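Local coordinates for resiniferatoxin-binding, phosphotriesterase-related protein (Rhodobacter sphaeroides 2.4.1, PDB 3K2G) that binds two zinc ions in a TIM-barrel scaffold and is probably a hydrolase of phosphoric esters, as a member of the phosphotriesterase family, at residues V116-I121 with V127-G132; H325-L330 with A338-L343. All coordinates share one frame; numbering follows the deposited sequence.

In the fold
Interactions 1 and 2 illustrate the two kinds of packing in the outer layer of a TIM barrel, helix on strand and helix on helix. Interaction 1 is helix on strand, within a beta-alpha-beta unit: every residue that touches is buried, and its leucine lies about 13 Å from a bound zinc ion. Interaction 2 joins helices 321-332 and 337-352 farther from the chain centre; it is only partly buried and lies away from the metals. Both rely on leucine side chains, yet one leucine does nearly all the work on the helix side of interaction 1, whereas interaction 2 uses two from each helix. Their centres are 25 Å apart and they share no element.

Interaction 1 (V116-I121 with V127-G132); sequences VKLRRI and VQVVMG
Leu118 of helix 115-125 packs on Val129 and Met131 of strand 128-131, the helix-on-strand layer of a beta-alpha-beta unit in the TIM barrel, whose first strand is 102-105. The contact is entirely apolar and small, burying 201 Å² over both sides. The backbones come nearest at Leu118 and Val129, whose CA atoms are 6.9 Å apart. On the strand, Val129 and Met131 point toward the helix, while Val130 between them points away.

Polar bonds lie around this apolar centre. Arg120 forms salt bridges with Glu124 and Asp86, and Arg119 pairs with Asp169. The strand itself is bonded through its backbone to Ile103 and Asp105 of its neighbour. Leu118 also touches Asp105; its side chain is about 8 Å from that of the zinc ligand His36 and about 13 Å from a bound zinc ion.

The side chains of Leu118 and Val129 meet at about a right angle. With its CG anti to the carbonyl carbon (chi1 -66°), Leu118 extends CD1 between two residues of the strand: CD1 lies 4.0 Å from Val129 CG1 and equally 4.0 Å from Met131 CB. Met131, extended through chi1 (176°) and chi2, brings SE to 4.2 Å from Leu118 CD1.

Interaction 2 (H325-L330 with A338-L343); sequences HFLPRL and AALETL
Leu330 and Leu343 reach toward each other tip to tip, and their CD1 atoms come within 3.6 Å, the shortest approach between segments 325-330 and 338-343. This is the tightly packed part of the contact, and Leu340 joins it: Leu340 CD2 lies 3.8 Å from Leu330 CB, the two side chains sliding past each other in opposite directions. Leu330 and Leu343 are buried and continue inward onto the barrel, where each touches Leu301 of strand 299-301; Leu343 also meets Ile299, and Leu330 reaches Ala284 of helix 280-292. Leu335, in the turn between the two helices, touches both of them as well.

Toward the outside, between Leu327 and Leu340, the packing is looser. Leu340 CD1 comes no closer than 4.3 Å to Leu327 CB, although CD1 and CD2 of Leu340 each lie 4.0 Å from the carbonyl O of Leu327. Leu327 and Leu340 are both partly exposed, yet Leu340 contributes the largest share of the buried surface. Away from this interface, helix 321-332 faces a second subunit, where His325 hydrogen-bonds to Glu68 and Arg329 to Gln276 of that neighbouring chain.

The short segments run obliquely antiparallel, with their axes 10.5 Å apart and 139° between their N-to-C directions. The whole junction buries 191 Å² without help from a polar bond between the segments. It is an alpha-alpha hairpin, two consecutive helices joined by a short loop, on the outside of a TIM barrel, joining the helix that follows strand 299-301 to the C-terminal helix of the fold.

Interaction 1 (V116-I121 with V127-G132)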
ATOM      1  N   VAL B 116      10.762  46.117 -14.270  1.00 26.75           N
ATOM      2  CA  VAL B 116      11.170  46.657 -15.560  1.00 27.56           C
ATOM      3  C   VAL B 116      11.341  45.519 -16.561  1.00 26.42           C
ATOM      4  O   VAL B 116      10.817  45.571 -17.672  1.00 25.61           O
ATOM      5  CB  VAL B 116      12.500  47.427 -15.450  1.00 29.12           C
ATOM      6  CG1 VAL B 116      12.887  47.980 -16.808  1.00 30.64           C
ATOM      7  CG2 VAL B 116      12.367  48.555 -14.433  1.00 30.14           C
ATOM      8  N   LYS B 117      12.071  44.487 -16.151  1.00 27.15           N
ATOM      9  CA  LYS B 117      12.319  43.329 -16.999  1.00 26.28           C
ATOM     10  C   LYS B 117      11.015  42.621 -17.349  1.00 25.23           C
ATOM     11  O   LYS B 117      10.770  42.294 -18.511  1.00 24.07           O
ATOM     12  CB  LYS B 117      13.255  42.346 -16.294  1.00 29.20           C
ATOM     13  CG  LYS B 117      14.642  42.888 -15.959  1.00 31.82           C
ATOM     14  CD  LYS B 117      15.513  41.760 -15.400  1.00 34.72           C
ATOM     15  CE  LYS B 117      16.864  42.242 -14.891  1.00 36.18           C
ATOM     16  NZ  LYS B 117      17.745  42.746 -15.981  1.00 37.44           N
ATOM     17  N   LEU B 118      10.181  42.386 -16.338  1.00 25.18           N
ATOM     18  CA  LEU B 118       8.898  41.723 -16.548  1.00 24.95           C
ATOM     19  C   LEU B 118       8.067  42.430 -17.617  1.00 23.94           C
ATOM     20  O   LEU B 118       7.462  41.783 -18.471  1.00 22.40           O
ATOM     21  CB  LEU B 118       8.102  41.658 -15.234  1.00 24.65           C
ATOM     22  CG  LEU B 118       8.666  40.794 -14.101  1.00 25.98           C
ATOM     23  CD1 LEU B 118       7.634  40.669 -12.991  1.00 23.20           C
ATOM     24  CD2 LEU B 118       9.031  39.413 -14.639  1.00 23.46           C
ATOM     25  N   ARG B 119       8.038  43.759 -17.573  1.00 25.08           N
ATOM     26  CA  ARG B 119       7.276  44.523 -18.552  1.00 26.50           C
ATOM     27  C   ARG B 119       7.824  44.351 -19.967  1.00 27.42           C
ATOM     28  O   ARG B 119       7.064  44.274 -20.936  1.00 27.58           O
ATOM     29  CB  ARG B 119       7.248  46.003 -18.158  1.00 27.78           C
ATOM     30  CG  ARG B 119       6.211  46.314 -17.083  1.00 26.75           C
ATOM     31  CD  ARG B 119       6.281  47.753 -16.600  1.00 28.62           C
ATOM     32  NE  ARG B 119       5.082  48.115 -15.842  1.00 30.79           N
ATOM     33  CZ  ARG B 119       4.885  49.292 -15.254  1.00 31.82           C
ATOM     34  NH1 ARG B 119       5.812  50.238 -15.324  1.00 31.53           N
ATOM     35  NH2 ARG B 119       3.750  49.527 -14.606  1.00 31.40           N
ATOM     36  N   ARG B 120       9.143  44.283 -20.096  1.00 28.33           N
ATOM     37  CA  ARG B 120       9.730  44.100 -21.415  1.00 29.52           C
ATOM     38  C   ARG B 120       9.344  42.711 -21.915  1.00 27.50           C
ATOM     39  O   ARG B 120       9.028  42.526 -23.091  1.00 27.15           O
ATOM     40  CB  ARG B 120      11.254  44.235 -21.360  1.00 31.42           C
ATOM     41  CG  ARG B 120      11.931  43.936 -22.688  1.00 34.07           C
ATOM     42  CD  ARG B 120      13.442  44.016 -22.591  1.00 37.82           C
ATOM     43  NE  ARG B 120      14.074  43.338 -23.722  1.00 40.31           N
ATOM     44  CZ  ARG B 120      15.378  43.099 -23.825  1.00 40.61           C
ATOM     45  NH1 ARG B 120      16.209  43.484 -22.865  1.00 41.20           N
ATOM     46  NH2 ARG B 120      15.849  42.457 -24.885  1.00 41.98           N
ATOM     47  N   ILE B 121       9.355  41.736 -21.011  1.00 27.49           N
ATOM     48  CA  ILE B 121       8.998  40.373 -21.382  1.00 25.50           C
ATOM     49  C   ILE B 121       7.535  40.294 -21.815  1.00 24.76           C
ATOM     50  O   ILE B 121       7.218  39.707 -22.849  1.00 23.02           O
ATOM     51  CB  ILE B 121       9.244  39.396 -20.213  1.00 25.92           C
ATOM     52  CG1 ILE B 121      10.735  39.397 -19.856  1.00 24.27           C
ATOM     53  CG2 ILE B 121       8.777  38.002 -20.593  1.00 25.43           C
ATOM     54  CD1 ILE B 121      11.092  38.537 -18.669  1.00 23.82           C
ATOM     55  N   VAL B 127       2.496  37.872 -23.578  1.00 23.97           N
ATOM     56  CA  VAL B 127       2.017  37.072 -22.462  1.00 21.24           C
ATOM     57  C   VAL B 127       1.858  37.968 -21.235  1.00 20.43           C
ATOM     58  O   VAL B 127       2.751  38.742 -20.903  1.00 19.02           O
ATOM     59  CB  VAL B 127       3.010  35.921 -22.146  1.00 21.89           C
ATOM     60  CG1 VAL B 127       2.618  35.227 -20.844  1.00 20.42           C
ATOM     61  CG2 VAL B 127       3.025  34.922 -23.300  1.00 20.18           C
ATOM     62  N   GLN B 128       0.711  37.866 -20.574  1.00 20.18           N
ATOM     63  CA  GLN B 128       0.431  38.672 -19.389  1.00 21.05           C
ATOM     64  C   GLN B 128       1.228  38.155 -18.197  1.00 20.72           C
ATOM     65  O   GLN B 128       1.268  36.951 -17.946  1.00 18.55           O
ATOM     66  CB  GLN B 128      -1.069  38.631 -19.082  1.00 22.77           C
ATOM     67  CG  GLN B 128      -1.922  38.979 -20.290  1.00 25.79           C
ATOM     68  CD  GLN B 128      -3.398  38.692 -20.086  1.00 28.25           C
ATOM     69  OE1 GLN B 128      -3.777  37.617 -19.616  1.00 26.07           O
ATOM     70  NE2 GLN B 128      -4.240  39.647 -20.457  1.00 25.07           N
ATOM     71  N   VAL B 129       1.859  39.074 -17.471  1.00 19.11           N
ATOM     72  CA  VAL B 129       2.667  38.718 -16.311  1.00 18.77           C
ATOM     73  C   VAL B 129       2.190  39.335 -14.999  1.00 17.87           C
ATOM     74  O   VAL B 129       1.995  40.553 -14.903  1.00 16.75           O
ATOM     75  CB  VAL B 129       4.146  39.124 -16.529  1.00 18.25           C
ATOM     76  CG1 VAL B 129       4.964  38.857 -15.274  1.00 16.93           C
ATOM     77  CG2 VAL B 129       4.721  38.353 -17.706  1.00 17.15           C
ATOM     78  N   VAL B 130       2.010  38.482 -13.992  1.00 16.32           N
ATOM     79  CA  VAL B 130       1.591  38.912 -12.661  1.00 15.66           C
ATOM     80  C   VAL B 130       2.821  38.874 -11.755  1.00 17.10           C
ATOM     81  O   VAL B 130       3.554  37.883 -11.751  1.00 16.57           O
ATOM     82  CB  VAL B 130       0.514  37.976 -12.072  1.00 14.69           C
ATOM     83  CG1 VAL B 130       0.187  38.404 -10.655  1.00 14.52           C
ATOM     84  CG2 VAL B 130      -0.741  38.012 -12.940  1.00 15.30           C
HETATM   85  N   MSE B 131       3.032  39.944 -10.985  1.00 17.37           N
HETATM   86  CA  MSE B 131       4.196  40.058 -10.101  1.00 18.77           C
HETATM   87  C   MSE B 131       3.919  39.828  -8.615  1.00 19.06           C
HETATM   88  O   MSE B 131       2.919  40.310  -8.068  1.00 19.85           O
HETATM   89  CB  MSE B 131       4.836  41.433 -10.297  1.00 19.14           C
HETATM   90  CG  MSE B 131       6.017  41.761  -9.383  1.00 22.58           C
HETATM   91 SE   MSE B 131       6.872  43.431  -9.959  1.00 25.74          SE
HETATM   92  CE  MSE B 131       5.424  44.632  -9.416  1.00 22.23           C
ATOM     93  N   GLY B 132       4.823  39.088  -7.975  1.00 19.41           N
ATOM     94  CA  GLY B 132       4.699  38.787  -6.563  1.00 20.43           C
ATOM     95  C   GLY B 132       5.406  39.785  -5.667  1.00 21.64           C
ATOM     96  O   GLY B 132       5.868  40.831  -6.123  1.00 20.36           O
TER

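Interaction 2 (H325-L330 with A338-L343)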
ATOM      1  N   HIS B 325       3.481  18.432 -22.732  1.00 21.06           N
ATOM      2  CA  HIS B 325       3.762  17.066 -22.337  1.00 19.96           C
ATOM      3  C   HIS B 325       3.065  16.532 -21.092  1.00 19.62           C
ATOM      4  O   HIS B 325       2.636  15.382 -21.083  1.00 20.89           O
ATOM      5  CB  HIS B 325       5.279  16.903 -22.226  1.00 19.99           C
ATOM      6  CG  HIS B 325       6.002  17.178 -23.511  1.00 20.03           C
ATOM      7  ND1 HIS B 325       5.985  16.306 -24.578  1.00 21.75           N
ATOM      8  CD2 HIS B 325       6.737  18.243 -23.911  1.00 22.07           C
ATOM      9  CE1 HIS B 325       6.679  16.817 -25.578  1.00 21.27           C
ATOM     10  NE2 HIS B 325       7.145  17.992 -25.200  1.00 21.76           N
ATOM     11  N   PHE B 326       2.926  17.345 -20.053  1.00 18.28           N
ATOM     12  CA  PHE B 326       2.275  16.845 -18.853  1.00 18.95           C
ATOM     13  C   PHE B 326       0.763  16.662 -19.009  1.00 18.82           C
ATOM     14  O   PHE B 326       0.220  15.656 -18.555  1.00 18.02           O
ATOM     15  CB  PHE B 326       2.579  17.737 -17.642  1.00 18.57           C
ATOM     16  CG  PHE B 326       2.175  17.118 -16.324  1.00 19.53           C
ATOM     17  CD1 PHE B 326       2.720  15.904 -15.908  1.00 18.13           C
ATOM     18  CD2 PHE B 326       1.238  17.743 -15.504  1.00 17.36           C
ATOM     19  CE1 PHE B 326       2.331  15.322 -14.692  1.00 19.82           C
ATOM     20  CE2 PHE B 326       0.845  17.173 -14.296  1.00 18.26           C
ATOM     21  CZ  PHE B 326       1.390  15.962 -13.887  1.00 17.05           C
ATOM     22  N   LEU B 327       0.079  17.607 -19.648  1.00 18.83           N
ATOM     23  CA  LEU B 327      -1.367  17.467 -19.818  1.00 21.24           C
ATOM     24  C   LEU B 327      -1.664  16.117 -20.484  1.00 21.43           C
ATOM     25  O   LEU B 327      -2.513  15.361 -20.013  1.00 21.94           O
ATOM     26  CB  LEU B 327      -1.938  18.647 -20.621  1.00 21.34           C
ATOM     27  CG  LEU B 327      -1.716  20.028 -19.970  1.00 23.52           C
ATOM     28  CD1 LEU B 327      -2.486  21.099 -20.738  1.00 23.63           C
ATOM     29  CD2 LEU B 327      -2.163  20.017 -18.512  1.00 23.30           C
ATOM     30  N   PRO B 328      -0.954  15.787 -21.578  1.00 22.90           N
ATOM     31  CA  PRO B 328      -1.193  14.498 -22.240  1.00 23.41           C
ATOM     32  C   PRO B 328      -0.952  13.317 -21.277  1.00 24.46           C
ATOM     33  O   PRO B 328      -1.632  12.294 -21.358  1.00 25.26           O
ATOM     34  CB  PRO B 328      -0.198  14.521 -23.398  1.00 25.12           C
ATOM     35  CG  PRO B 328      -0.131  15.984 -23.745  1.00 23.12           C
ATOM     36  CD  PRO B 328      -0.058  16.636 -22.386  1.00 23.00           C
ATOM     37  N   ARG B 329       0.011  13.465 -20.368  1.00 23.32           N
ATOM     38  CA  ARG B 329       0.314  12.420 -19.387  1.00 22.30           C
ATOM     39  C   ARG B 329      -0.874  12.271 -18.428  1.00 22.45           C
ATOM     40  O   ARG B 329      -1.266  11.159 -18.083  1.00 19.61           O
ATOM     41  CB  ARG B 329       1.579  12.780 -18.595  1.00 22.34           C
ATOM     42  CG  ARG B 329       2.030  11.730 -17.579  1.00 22.23           C
ATOM     43  CD  ARG B 329       3.225  12.227 -16.763  1.00 23.44           C
ATOM     44  NE  ARG B 329       4.424  12.410 -17.581  1.00 20.83           N
ATOM     45  CZ  ARG B 329       5.209  11.420 -18.003  1.00 23.57           C
ATOM     46  NH1 ARG B 329       4.935  10.160 -17.685  1.00 19.89           N
ATOM     47  NH2 ARG B 329       6.274  11.687 -18.752  1.00 21.71           N
ATOM     48  N   LEU B 330      -1.439  13.402 -18.003  1.00 21.21           N
ATOM     49  CA  LEU B 330      -2.589  13.392 -17.107  1.00 22.63           C
ATOM     50  C   LEU B 330      -3.762  12.721 -17.809  1.00 23.58           C
ATOM     51  O   LEU B 330      -4.603  12.097 -17.169  1.00 22.71           O
ATOM     52  CB  LEU B 330      -2.990  14.817 -16.715  1.00 21.33           C
ATOM     53  CG  LEU B 330      -2.122  15.548 -15.693  1.00 19.96           C
ATOM     54  CD1 LEU B 330      -2.686  16.947 -15.460  1.00 21.62           C
ATOM     55  CD2 LEU B 330      -2.091  14.760 -14.397  1.00 16.68           C
ATOM     56  N   ALA B 338     -11.916  18.372 -19.818  1.00 33.97           N
ATOM     57  CA  ALA B 338     -12.588  19.292 -18.903  1.00 31.83           C
ATOM     58  C   ALA B 338     -11.715  19.502 -17.679  1.00 30.39           C
ATOM     59  O   ALA B 338     -11.559  20.622 -17.192  1.00 28.30           O
ATOM     60  CB  ALA B 338     -13.945  18.727 -18.485  1.00 31.90           C
ATOM     61  N   ALA B 339     -11.146  18.409 -17.187  1.00 28.62           N
ATOM     62  CA  ALA B 339     -10.280  18.462 -16.021  1.00 27.41           C
ATOM     63  C   ALA B 339      -8.999  19.229 -16.348  1.00 26.47           C
ATOM     64  O   ALA B 339      -8.490  19.986 -15.518  1.00 24.15           O
ATOM     65  CB  ALA B 339      -9.950  17.049 -15.555  1.00 29.49           C
ATOM     66  N   LEU B 340      -8.483  19.041 -17.561  1.00 23.97           N
ATOM     67  CA  LEU B 340      -7.262  19.729 -17.966  1.00 23.11           C
ATOM     68  C   LEU B 340      -7.532  21.224 -18.087  1.00 22.81           C
ATOM     69  O   LEU B 340      -6.677  22.048 -17.760  1.00 19.14           O
ATOM     70  CB  LEU B 340      -6.755  19.181 -19.302  1.00 22.42           C
ATOM     71  CG  LEU B 340      -6.504  17.672 -19.346  1.00 23.67           C
ATOM     72  CD1 LEU B 340      -5.987  17.286 -20.731  1.00 22.05           C
ATOM     73  CD2 LEU B 340      -5.503  17.276 -18.269  1.00 22.36           C
ATOM     74  N   GLU B 341      -8.731  21.559 -18.556  1.00 22.59           N
ATOM     75  CA  GLU B 341      -9.149  22.946 -18.710  1.00 23.00           C
ATOM     76  C   GLU B 341      -9.253  23.565 -17.316  1.00 21.30           C
ATOM     77  O   GLU B 341      -8.857  24.712 -17.103  1.00 18.91           O
ATOM     78  CB  GLU B 341     -10.507  22.994 -19.420  1.00 27.00           C
ATOM     79  CG  GLU B 341     -11.117  24.379 -19.588  1.00 32.20           C
ATOM     80  CD  GLU B 341     -10.295  25.292 -20.475  1.00 34.63           C
ATOM     81  OE1 GLU B 341      -9.805  24.830 -21.526  1.00 37.30           O
ATOM     82  OE2 GLU B 341     -10.149  26.480 -20.127  1.00 37.70           O
ATOM     83  N   THR B 342      -9.783  22.787 -16.372  1.00 19.16           N
ATOM     84  CA  THR B 342      -9.941  23.234 -14.990  1.00 20.94           C
ATOM     85  C   THR B 342      -8.581  23.532 -14.346  1.00 19.52           C
ATOM     86  O   THR B 342      -8.410  24.526 -13.643  1.00 15.82           O
ATOM     87  CB  THR B 342     -10.676  22.159 -14.145  1.00 23.20           C
ATOM     88  OG1 THR B 342     -12.025  22.031 -14.609  1.00 18.62           O
ATOM     89  CG2 THR B 342     -10.680  22.536 -12.665  1.00 23.35           C
ATOM     90  N   LEU B 343      -7.614  22.666 -14.611  1.00 17.52           N
ATOM     91  CA  LEU B 343      -6.278  22.817 -14.056  1.00 17.82           C
ATOM     92  C   LEU B 343      -5.505  24.025 -14.576  1.00 16.00           C
ATOM     93  O   LEU B 343      -4.874  24.730 -13.795  1.00 16.31           O
ATOM     94  CB  LEU B 343      -5.462  21.541 -14.312  1.00 20.00           C
ATOM     95  CG  LEU B 343      -5.972  20.292 -13.588  1.00 20.05           C
ATOM     96  CD1 LEU B 343      -5.245  19.059 -14.086  1.00 20.88           C
ATOM     97  CD2 LEU B 343      -5.772  20.464 -12.100  1.00 20.90           C
TER